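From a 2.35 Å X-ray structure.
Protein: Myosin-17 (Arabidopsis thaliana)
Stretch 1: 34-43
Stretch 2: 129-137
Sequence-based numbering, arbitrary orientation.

Stretch 1, residues 34-43: CVIYKCLLHW
Stretch 2 129-137: LSFLNRQGL

What does the first part of the second stretch meet? It meets a helix: residues 34-43 continue a helix begun earlier in the chain, with i to i+4 backbone bonds such as His-42 N to Lys-38 O at 2.6 Å. The second stretch forms no regular helix or strand. The CA of Leu-129 lies 8.0 Å from the CA of Cys-39; the nearest CA pairs then move up the helix to His-42 (CA of Phe-131 to CA of His-42, 8.8 Å) and fall back to Cys-34 (CA of Leu-137 to CA of Cys-34, 6.3 Å). The CA-to-CB bond of Leu-129 points sideways to the helix, but with chi1 -138° and chi2 133°, both between wells, the end of the side chain comes nearer, Leu-129 CD2 lying 4.4 Å from Cys-39 SG. Ser-130 (phi/psi -100/24) stays out of reach.

How does Phe-131 grip the helix? With phi/psi -87/-15 and CB directed toward the helix, its chi1 of 66° (p) and chi2 of -86° lay the ring flat against His-42, whose own chi1 is t and chi2 67°. The rings form a face-to-face stack, centroids 3.8 Å apart and planes 9° from parallel, with Phe-131 CE2 3.5 Å from His-42 CG. A flat imidazole suits this place because it can cover an aromatic face at the exposed margin. At the edge of the phenyl ring sits buried Cys-39 (chi1 m), its SG 3.8 Å from Phe-131 CZ; a small, polarizable sulfur fits well there.

What fills the middle? Leu-132 (phi/psi -82/0, chi1 m, chi2 t) points toward the helix and spreads its methyls over three residues. Leu-132 CD1 lies 4.2 Å from Cys-39 SG and 4.3 Å from CG1 of Val-35 (chi1 t), while Leu-132 CD2 packs 3.7 Å from CD of Lys-38. The lysine thus offers aliphatic carbon to the leucine and carries its charge onward. Asn-133 (-87/0) and Arg-134 (-82/-24) make no contact with the helix.

Where does the lysine end, and how is the contact closed? Gln-135 turns extended at phi/psi -152/173, with chi1 p and chi2 t, and its CG is 4.1 Å from Lys-38 NZ. Gly-136 follows at -65/139, then Leu-137 at -60/-41. Lys-38, chi1 m and the rest t, reaches out almost straight, and its NZ donates a hydrogen bond of 2.7 Å to Leu-137 O, a carbonyl well suited to a cationic donor. Leu-137 O also lies 3.4 Å from Cys-34 CB, and the Cys-34 CA-to-CB bond points toward the second stretch (chi1 m). The Leu-137 side chain (chi1 m, chi2 p) sets CG 4.2 Å from Val-35 CG2. Altogether 541 Å² is buried, both sides summed.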

# COMPACT_ATOMS: atom_id res chain seq x y z
N CYS A 34 -2.42 -8.73 22.97
CA CYS A 34 -2.64 -9.92 23.83
C CYS A 34 -2.97 -9.48 25.26
O CYS A 34 -3.89 -10.06 25.86
CB CYS A 34 -1.43 -10.85 23.83
SG CYS A 34 -1.16 -11.67 22.24
N VAL A 35 -2.24 -8.49 25.78
CA VAL A 35 -2.46 -7.90 27.14
C VAL A 35 -3.86 -7.26 27.18
O VAL A 35 -4.59 -7.53 28.16
CB VAL A 35 -1.36 -6.88 27.50
CG1 VAL A 35 -1.73 -6.03 28.70
CG2 VAL A 35 -0.02 -7.57 27.73
N ILE A 36 -4.20 -6.45 26.18
CA ILE A 36 -5.52 -5.77 26.05
C ILE A 36 -6.62 -6.84 26.09
O ILE A 36 -7.50 -6.74 26.97
CB ILE A 36 -5.60 -4.90 24.78
CG1 ILE A 36 -4.78 -3.62 24.92
CG2 ILE A 36 -7.04 -4.59 24.41
CD1 ILE A 36 -4.46 -2.94 23.61
N TYR A 37 -6.56 -7.81 25.18
CA TYR A 37 -7.59 -8.87 24.97
C TYR A 37 -7.87 -9.60 26.29
O TYR A 37 -9.06 -9.80 26.62
CB TYR A 37 -7.14 -9.87 23.90
CG TYR A 37 -8.13 -10.97 23.65
CD1 TYR A 37 -9.39 -10.70 23.14
CD2 TYR A 37 -7.82 -12.30 23.92
CE1 TYR A 37 -10.31 -11.70 22.90
CE2 TYR A 37 -8.73 -13.32 23.68
CZ TYR A 37 -9.98 -13.02 23.18
OH TYR A 37 -10.89 -14.01 22.94
N LYS A 38 -6.82 -9.99 27.01
CA LYS A 38 -6.90 -10.84 28.23
C LYS A 38 -7.56 -10.06 29.38
O LYS A 38 -8.43 -10.65 30.05
CB LYS A 38 -5.51 -11.35 28.62
CG LYS A 38 -4.98 -12.44 27.71
CD LYS A 38 -3.74 -13.12 28.24
CE LYS A 38 -3.39 -14.36 27.44
NZ LYS A 38 -2.00 -14.79 27.71
N CYS A 39 -7.17 -8.81 29.60
CA CYS A 39 -7.80 -7.88 30.58
C CYS A 39 -9.31 -7.81 30.33
O CYS A 39 -10.08 -8.02 31.29
CB CYS A 39 -7.20 -6.49 30.50
SG CYS A 39 -5.49 -6.41 31.08
N LEU A 40 -9.71 -7.54 29.08
CA LEU A 40 -11.13 -7.40 28.67
C LEU A 40 -11.85 -8.74 28.89
O LEU A 40 -13.05 -8.71 29.26
CB LEU A 40 -11.20 -6.97 27.20
CG LEU A 40 -10.57 -5.62 26.86
CD1 LEU A 40 -10.77 -5.29 25.39
CD2 LEU A 40 -11.14 -4.50 27.73
N LEU A 41 -11.16 -9.86 28.67
CA LEU A 41 -11.70 -11.23 28.86
C LEU A 41 -11.81 -11.51 30.37
O LEU A 41 -12.85 -12.07 30.79
CB LEU A 41 -10.78 -12.24 28.16
CG LEU A 41 -11.44 -13.52 27.67
CD1 LEU A 41 -12.45 -13.23 26.56
CD2 LEU A 41 -10.40 -14.51 27.17
N HIS A 42 -10.80 -11.11 31.14
CA HIS A 42 -10.73 -11.25 32.62
C HIS A 42 -11.87 -10.45 33.27
O HIS A 42 -12.63 -11.05 34.05
CB HIS A 42 -9.34 -10.80 33.13
CG HIS A 42 -9.13 -10.99 34.59
ND1 HIS A 42 -9.06 -12.24 35.18
CD2 HIS A 42 -8.96 -10.09 35.59
CE1 HIS A 42 -8.87 -12.11 36.47
NE2 HIS A 42 -8.80 -10.80 36.75
N TRP A 43 -11.99 -9.17 32.92
CA TRP A 43 -12.99 -8.22 33.49
C TRP A 43 -14.39 -8.47 32.91
O TRP A 43 -15.36 -7.91 33.47
CB TRP A 43 -12.56 -6.77 33.25
CG TRP A 43 -11.22 -6.41 33.84
CD1 TRP A 43 -10.65 -6.92 34.96
CD2 TRP A 43 -10.30 -5.43 33.33
NE1 TRP A 43 -9.43 -6.34 35.18
CE2 TRP A 43 -9.19 -5.42 34.20
CE3 TRP A 43 -10.30 -4.56 32.23
CZ2 TRP A 43 -8.10 -4.57 34.00
CZ3 TRP A 43 -9.22 -3.73 32.03
CH2 TRP A 43 -8.14 -3.74 32.90
N LEU A 129 -3.38 -5.66 38.12
CA LEU A 129 -3.05 -6.14 36.74
C LEU A 129 -2.03 -7.29 36.80
O LEU A 129 -1.46 -7.61 35.74
CB LEU A 129 -2.52 -4.96 35.92
CG LEU A 129 -3.04 -4.87 34.48
CD1 LEU A 129 -3.48 -3.46 34.15
CD2 LEU A 129 -1.99 -5.33 33.48
N SER A 130 -1.83 -7.91 37.97
CA SER A 130 -0.79 -8.94 38.24
C SER A 130 -1.41 -10.35 38.19
O SER A 130 -0.83 -11.27 38.80
CB SER A 130 -0.11 -8.67 39.56
OG SER A 130 0.63 -7.46 39.51
N PHE A 131 -2.53 -10.50 37.48
CA PHE A 131 -3.21 -11.79 37.20
C PHE A 131 -2.62 -12.41 35.93
O PHE A 131 -2.85 -13.62 35.68
CB PHE A 131 -4.72 -11.58 37.04
CG PHE A 131 -5.13 -10.76 35.84
CD1 PHE A 131 -5.16 -9.38 35.90
CD2 PHE A 131 -5.46 -11.38 34.64
CE1 PHE A 131 -5.52 -8.63 34.79
CE2 PHE A 131 -5.82 -10.63 33.54
CZ PHE A 131 -5.85 -9.25 33.61
N LEU A 132 -1.87 -11.62 35.15
CA LEU A 132 -1.25 -12.03 33.85
C LEU A 132 0.07 -12.77 34.09
O LEU A 132 0.68 -13.20 33.09
CB LEU A 132 -1.03 -10.77 33.00
CG LEU A 132 -2.29 -10.20 32.33
CD1 LEU A 132 -2.10 -8.73 31.98
CD2 LEU A 132 -2.66 -11.00 31.09
N ASN A 133 0.48 -12.95 35.35
CA ASN A 133 1.76 -13.60 35.74
C ASN A 133 1.57 -15.12 35.86
O ASN A 133 2.56 -15.80 36.18
CB ASN A 133 2.31 -13.03 37.05
CG ASN A 133 2.24 -11.52 37.13
OD1 ASN A 133 2.03 -10.85 36.13
ND2 ASN A 133 2.42 -10.98 38.33
N ARG A 134 0.35 -15.63 35.60
CA ARG A 134 0.00 -17.07 35.74
C ARG A 134 0.44 -17.83 34.47
O ARG A 134 0.65 -19.06 34.58
CB ARG A 134 -1.49 -17.24 36.06
CG ARG A 134 -2.44 -17.22 34.86
CD ARG A 134 -3.01 -18.59 34.52
NE ARG A 134 -4.33 -18.50 33.90
CZ ARG A 134 -5.04 -19.53 33.45
NH1 ARG A 134 -4.57 -20.76 33.53
NH2 ARG A 134 -6.23 -19.33 32.91
N GLN A 135 0.57 -17.14 33.33
CA GLN A 135 1.00 -17.75 32.04
C GLN A 135 1.69 -16.69 31.17
O GLN A 135 1.70 -15.51 31.56
CB GLN A 135 -0.19 -18.38 31.32
CG GLN A 135 -1.25 -17.38 30.86
CD GLN A 135 -2.50 -18.05 30.32
OE1 GLN A 135 -3.62 -17.67 30.66
NE2 GLN A 135 -2.32 -19.05 29.47
N GLY A 136 2.26 -17.13 30.03
CA GLY A 136 2.90 -16.27 29.02
C GLY A 136 1.88 -15.36 28.36
O GLY A 136 0.76 -15.83 28.07
N LEU A 137 2.26 -14.09 28.14
CA LEU A 137 1.36 -13.00 27.68
C LEU A 137 0.72 -13.35 26.34
O LEU A 137 -0.49 -13.09 26.18
CB LEU A 137 2.16 -11.69 27.59
CG LEU A 137 2.31 -10.90 28.89
CD1 LEU A 137 2.49 -11.81 30.09
CD2 LEU A 137 3.47 -9.93 28.79